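Long-range contact in Csc2 (Thermofilum pendens, PDB 4TXD), which is a zinc-containing Cas7-family protein of the type I-D CRISPR system and probably binds the guide RNA within the interference complex: residues A[130-142]-A[177-189]. Residues are numbered along the deposited sequence; the frame is centred on the assembly and turned at random.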
loop_
_atom_site.group_PDB
_atom_site.type_symbol
_atom_site.label_atom_id
_atom_site.label_comp_id
_atom_site.label_asym_id
_atom_site.label_seq_id
_atom_site.Cartn_x
_atom_site.Cartn_y
_atom_site.Cartn_z
ATOM N N GLY A 130 12.580 21.325 -7.991
ATOM C CA GLY A 130 12.572 22.378 -8.971
ATOM C C GLY A 130 11.675 22.073 -10.147
ATOM O O GLY A 130 10.984 22.919 -10.623
ATOM N N LYS A 131 11.708 20.838 -10.590
ATOM C CA LYS A 131 10.868 20.399 -11.661
ATOM C C LYS A 131 9.394 20.475 -11.299
ATOM O O LYS A 131 8.591 20.824 -12.099
ATOM C CB LYS A 131 11.243 19.011 -12.081
ATOM C CG LYS A 131 10.327 18.459 -13.130
ATOM C CD LYS A 131 11.046 17.476 -14.016
ATOM C CE LYS A 131 10.094 16.759 -14.953
ATOM N NZ LYS A 131 10.447 15.331 -15.155
ATOM N N ALA A 132 9.077 20.160 -10.061
ATOM C CA ALA A 132 7.739 20.296 -9.552
ATOM C C ALA A 132 7.278 21.738 -9.538
ATOM O O ALA A 132 6.166 22.018 -9.829
ATOM C CB ALA A 132 7.637 19.692 -8.177
ATOM N N LYS A 133 8.166 22.640 -9.171
ATOM C CA LYS A 133 7.873 24.055 -9.202
ATOM C C LYS A 133 7.525 24.512 -10.609
ATOM O O LYS A 133 6.580 25.203 -10.811
ATOM C CB LYS A 133 9.057 24.854 -8.694
ATOM C CG LYS A 133 8.779 26.332 -8.587
ATOM C CD LYS A 133 9.791 27.073 -7.740
ATOM C CE LYS A 133 9.514 28.568 -7.729
ATOM N NZ LYS A 133 10.757 29.367 -7.647
ATOM N N ASP A 134 8.337 24.109 -11.560
ATOM C CA ASP A 134 8.093 24.418 -12.969
ATOM C C ASP A 134 6.747 23.874 -13.441
ATOM O O ASP A 134 6.145 24.407 -14.366
ATOM C CB ASP A 134 9.194 23.837 -13.865
ATOM C CG ASP A 134 10.562 24.478 -13.633
ATOM O OD1 ASP A 134 10.642 25.534 -12.966
ATOM O OD2 ASP A 134 11.564 23.918 -14.131
ATOM N N LEU A 135 6.268 22.828 -12.810
ATOM C CA LEU A 135 5.035 22.195 -13.228
ATOM C C LEU A 135 3.832 22.776 -12.532
ATOM O O LEU A 135 2.745 22.311 -12.698
ATOM C CB LEU A 135 5.093 20.711 -12.956
ATOM C CG LEU A 135 6.022 19.892 -13.812
ATOM C CD1 LEU A 135 6.202 18.522 -13.210
ATOM C CD2 LEU A 135 5.508 19.796 -15.216
ATOM N N GLY A 136 4.064 23.792 -11.740
ATOM C CA GLY A 136 2.984 24.515 -11.108
ATOM C C GLY A 136 2.723 24.165 -9.657
ATOM O O GLY A 136 1.926 24.825 -8.997
ATOM N N PHE A 137 3.380 23.139 -9.146
ATOM C CA PHE A 137 3.140 22.728 -7.787
ATOM C C PHE A 137 3.577 23.757 -6.748
ATOM O O PHE A 137 4.556 24.412 -6.919
ATOM C CB PHE A 137 3.755 21.366 -7.527
ATOM C CG PHE A 137 3.104 20.257 -8.279
ATOM C CD1 PHE A 137 1.988 19.639 -7.785
ATOM C CD2 PHE A 137 3.604 19.837 -9.458
ATOM C CE1 PHE A 137 1.387 18.646 -8.476
ATOM C CE2 PHE A 137 3.013 18.836 -10.141
ATOM C CZ PHE A 137 1.901 18.233 -9.651
ATOM N N LYS A 138 2.828 23.855 -5.673
ATOM C CA LYS A 138 3.017 24.908 -4.686
ATOM C C LYS A 138 3.825 24.458 -3.473
ATOM O O LYS A 138 4.550 25.255 -2.888
ATOM C CB LYS A 138 1.657 25.441 -4.222
ATOM C CG LYS A 138 0.941 26.263 -5.282
ATOM C CD LYS A 138 -0.349 26.860 -4.738
ATOM C CE LYS A 138 -1.051 27.678 -5.798
ATOM N NZ LYS A 138 -2.355 28.192 -5.305
ATOM N N LYS A 139 3.710 23.207 -3.095
ATOM C CA LYS A 139 4.459 22.725 -1.959
ATOM C C LYS A 139 5.881 22.375 -2.341
ATOM O O LYS A 139 6.238 21.239 -2.402
ATOM C CB LYS A 139 3.751 21.543 -1.343
ATOM C CG LYS A 139 2.641 21.967 -0.415
ATOM C CD LYS A 139 1.378 22.427 -1.118
ATOM C CE LYS A 139 0.269 22.776 -0.138
ATOM N NZ LYS A 139 -0.491 21.595 0.308
ATOM N N VAL A 140 6.674 23.386 -2.617
ATOM C CA VAL A 140 7.986 23.156 -3.145
ATOM C C VAL A 140 9.120 23.751 -2.319
ATOM O O VAL A 140 10.034 24.305 -2.862
ATOM C CB VAL A 140 8.069 23.613 -4.598
ATOM C CG1 VAL A 140 7.154 22.758 -5.445
ATOM C CG2 VAL A 140 7.661 25.045 -4.711
ATOM N N SER A 141 9.052 23.597 -1.012
ATOM C CA SER A 141 10.150 24.015 -0.173
ATOM C C SER A 141 11.356 23.140 -0.431
ATOM O O SER A 141 11.218 21.996 -0.753
ATOM C CB SER A 141 9.752 23.929 1.281
ATOM O OG SER A 141 10.869 23.963 2.109
ATOM N N GLU A 142 12.545 23.693 -0.308
ATOM C CA GLU A 142 13.752 22.902 -0.484
ATOM C C GLU A 142 13.905 21.878 0.624
ATOM O O GLU A 142 14.530 20.883 0.450
ATOM C CB GLU A 142 14.982 23.788 -0.545
ATOM C CG GLU A 142 15.063 24.652 -1.792
ATOM C CD GLU A 142 16.367 25.432 -1.881
ATOM O OE1 GLU A 142 17.111 25.481 -0.899
ATOM O OE2 GLU A 142 16.627 26.004 -2.942
ATOM N N ALA A 177 -6.434 13.939 -3.721
ATOM C CA ALA A 177 -7.413 14.867 -4.278
ATOM C C ALA A 177 -6.751 16.238 -4.381
ATOM O O ALA A 177 -6.473 16.876 -3.363
ATOM C CB ALA A 177 -8.666 14.918 -3.416
ATOM N N LEU A 178 -6.443 16.661 -5.604
ATOM C CA LEU A 178 -5.683 17.896 -5.819
ATOM C C LEU A 178 -6.562 19.050 -6.298
ATOM O O LEU A 178 -7.541 18.847 -7.020
ATOM C CB LEU A 178 -4.549 17.657 -6.822
ATOM C CG LEU A 178 -3.586 16.526 -6.444
ATOM C CD1 LEU A 178 -2.465 16.400 -7.491
ATOM C CD2 LEU A 178 -3.034 16.737 -5.034
ATOM N N THR A 179 -6.212 20.257 -5.864
ATOM C CA THR A 179 -6.926 21.473 -6.236
ATOM C C THR A 179 -5.928 22.586 -6.525
ATOM O O THR A 179 -4.713 22.351 -6.600
ATOM C CB THR A 179 -7.880 21.965 -5.127
ATOM O OG1 THR A 179 -7.110 22.412 -4.003
ATOM C CG2 THR A 179 -8.859 20.878 -4.691
ATOM N N GLU A 180 -6.441 23.807 -6.649
ATOM C CA GLU A 180 -5.590 24.969 -6.855
ATOM C C GLU A 180 -4.665 25.204 -5.655
ATOM O O GLU A 180 -3.654 25.891 -5.767
ATOM C CB GLU A 180 -6.438 26.217 -7.117
ATOM C CG GLU A 180 -5.641 27.391 -7.654
ATOM C CD GLU A 180 -6.495 28.632 -7.833
ATOM O OE1 GLU A 180 -7.709 28.571 -7.526
ATOM O OE2 GLU A 180 -5.953 29.662 -8.288
ATOM N N GLN A 181 -5.010 24.640 -4.507
ATOM C CA GLN A 181 -4.126 24.731 -3.346
ATOM C C GLN A 181 -2.818 23.973 -3.566
ATOM O O GLN A 181 -1.782 24.315 -2.989
ATOM C CB GLN A 181 -4.840 24.213 -2.102
ATOM C CG GLN A 181 -6.041 25.055 -1.728
ATOM C CD GLN A 181 -6.349 25.008 -0.246
ATOM O OE1 GLN A 181 -5.460 24.788 0.577
ATOM N NE2 GLN A 181 -7.614 25.215 0.104
ATOM N N HIS A 182 -2.851 22.964 -4.428
ATOM C CA HIS A 182 -1.672 22.140 -4.658
ATOM C C HIS A 182 -0.888 22.586 -5.866
ATOM O O HIS A 182 0.332 22.477 -5.901
ATOM C CB HIS A 182 -2.081 20.672 -4.806
ATOM C CG HIS A 182 -2.910 20.185 -3.662
ATOM N ND1 HIS A 182 -4.283 20.280 -3.649
ATOM C CD2 HIS A 182 -2.555 19.658 -2.465
ATOM C CE1 HIS A 182 -4.744 19.806 -2.502
ATOM N NE2 HIS A 182 -3.714 19.426 -1.766
ATOM N N ASN A 183 -1.598 23.081 -6.869
ATOM C CA ASN A 183 -0.965 23.422 -8.120
ATOM C C ASN A 183 -1.661 24.652 -8.701
ATOM O O ASN A 183 -2.888 24.684 -8.821
ATOM C CB ASN A 183 -1.016 22.230 -9.091
ATOM C CG ASN A 183 -0.173 22.447 -10.326
ATOM O OD1 ASN A 183 -0.366 23.420 -11.051
ATOM N ND2 ASN A 183 0.785 21.545 -10.569
ATOM N N GLU A 184 -0.870 25.664 -9.049
ATOM C CA GLU A 184 -1.401 26.944 -9.515
ATOM C C GLU A 184 -2.098 26.822 -10.868
ATOM O O GLU A 184 -2.866 27.706 -11.247
ATOM C CB GLU A 184 -0.277 27.993 -9.600
ATOM C CG GLU A 184 0.785 27.655 -10.637
ATOM C CD GLU A 184 1.920 28.663 -10.682
ATOM O OE1 GLU A 184 1.990 29.534 -9.789
ATOM O OE2 GLU A 184 2.745 28.580 -11.616
ATOM N N LYS A 185 -1.832 25.735 -11.591
ATOM C CA LYS A 185 -2.509 25.480 -12.860
ATOM C C LYS A 185 -3.913 24.878 -12.693
ATOM O O LYS A 185 -4.619 24.671 -13.688
ATOM C CB LYS A 185 -1.671 24.552 -13.735
ATOM C CG LYS A 185 -0.258 25.063 -14.059
ATOM C CD LYS A 185 0.535 23.970 -14.766
ATOM C CE LYS A 185 1.966 24.393 -15.061
ATOM N NZ LYS A 185 2.033 25.453 -16.102
ATOM N N PHE A 186 -4.327 24.604 -11.454
ATOM C CA PHE A 186 -5.605 23.914 -11.222
ATOM C C PHE A 186 -6.730 24.862 -10.805
ATOM O O PHE A 186 -7.676 24.453 -10.138
ATOM C CB PHE A 186 -5.450 22.809 -10.161
ATOM C CG PHE A 186 -4.572 21.649 -10.597
ATOM C CD1 PHE A 186 -4.059 21.583 -11.879
ATOM C CD2 PHE A 186 -4.260 20.633 -9.708
ATOM C CE1 PHE A 186 -3.260 20.528 -12.276
ATOM C CE2 PHE A 186 -3.455 19.580 -10.091
ATOM C CZ PHE A 186 -2.952 19.524 -11.378
ATOM N N GLY A 187 -6.626 26.132 -11.177
ATOM C CA GLY A 187 -7.700 27.075 -10.884
ATOM C C GLY A 187 -9.013 26.613 -11.498
ATOM O O GLY A 187 -9.064 26.276 -12.681
ATOM N N GLY A 188 -10.064 26.567 -10.686
ATOM C CA GLY A 188 -11.360 26.100 -11.144
ATOM C C GLY A 188 -11.424 24.606 -11.432
ATOM O O GLY A 188 -12.350 24.146 -12.090
ATOM N N LEU A 189 -10.448 23.846 -10.936
ATOM C CA LEU A 189 -10.368 22.420 -11.251
ATOM C C LEU A 189 -10.169 21.544 -10.017
ATOM O O LEU A 189 -9.483 21.939 -9.077
ATOM C CB LEU A 189 -9.226 22.155 -12.216
ATOM C CG LEU A 189 -9.344 22.699 -13.644
ATOM C CD1 LEU A 189 -8.073 22.366 -14.438
ATOM C CD2 LEU A 189 -10.603 22.141 -14.331
HETATM O O HOH W 1 -2.871 29.873 -7.305
HETATM O O HOH W 2 2.198 21.092 -4.263
#
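The backbones of Phe137 and Asn183 form the non-hydrogen-bonded pair of a single antiparallel beta bridge: Glu184 N donates to Gly136 O (2.9 Å) and Lys138 N to His182 O (2.9 Å), with CA-H...O contacts from Asn183 and Phe137 to the same two carbonyls. The Asn183 amide reaches past this bridge, CG anti to the backbone N (chi1 -170°). Its ND2 gives a nearly straight bond to Leu135 O (3.0 Å), approaching from above the carbonyl plane, and lies over the centre of the Phe137 ring, 3.3 Å above the face, with amide and ring planes 74° apart. Asn183 OD1 accepts from Lys185 N (2.8 Å), an Asx turn, and bonds at both ND2 and OD1 set the amide's rotation. With alanine in place of Asn183, Leu135 O would probably lose this donor, the Phe137 ring the amide over its face, and Lys185 N its acceptor. Lys138 runs fully extended, its CD and CE passing the carbonyls of Gln181 and Glu180, until NZ donates a hydrogen bond to Glu180 O (2.7 Å); a water links NZ to Glu180 OE2. A second water joins Lys139 N to His182 O, while Lys139 NZ is hydrogen-bonded to Met164 O beside the zinc ligand Asp165. Gly136, at positive phi, closes helix 118-134 in a Schellman motif, and the bridge ties this helix end to the loop after strand 176-178, on the periphery of the zinc-binding region.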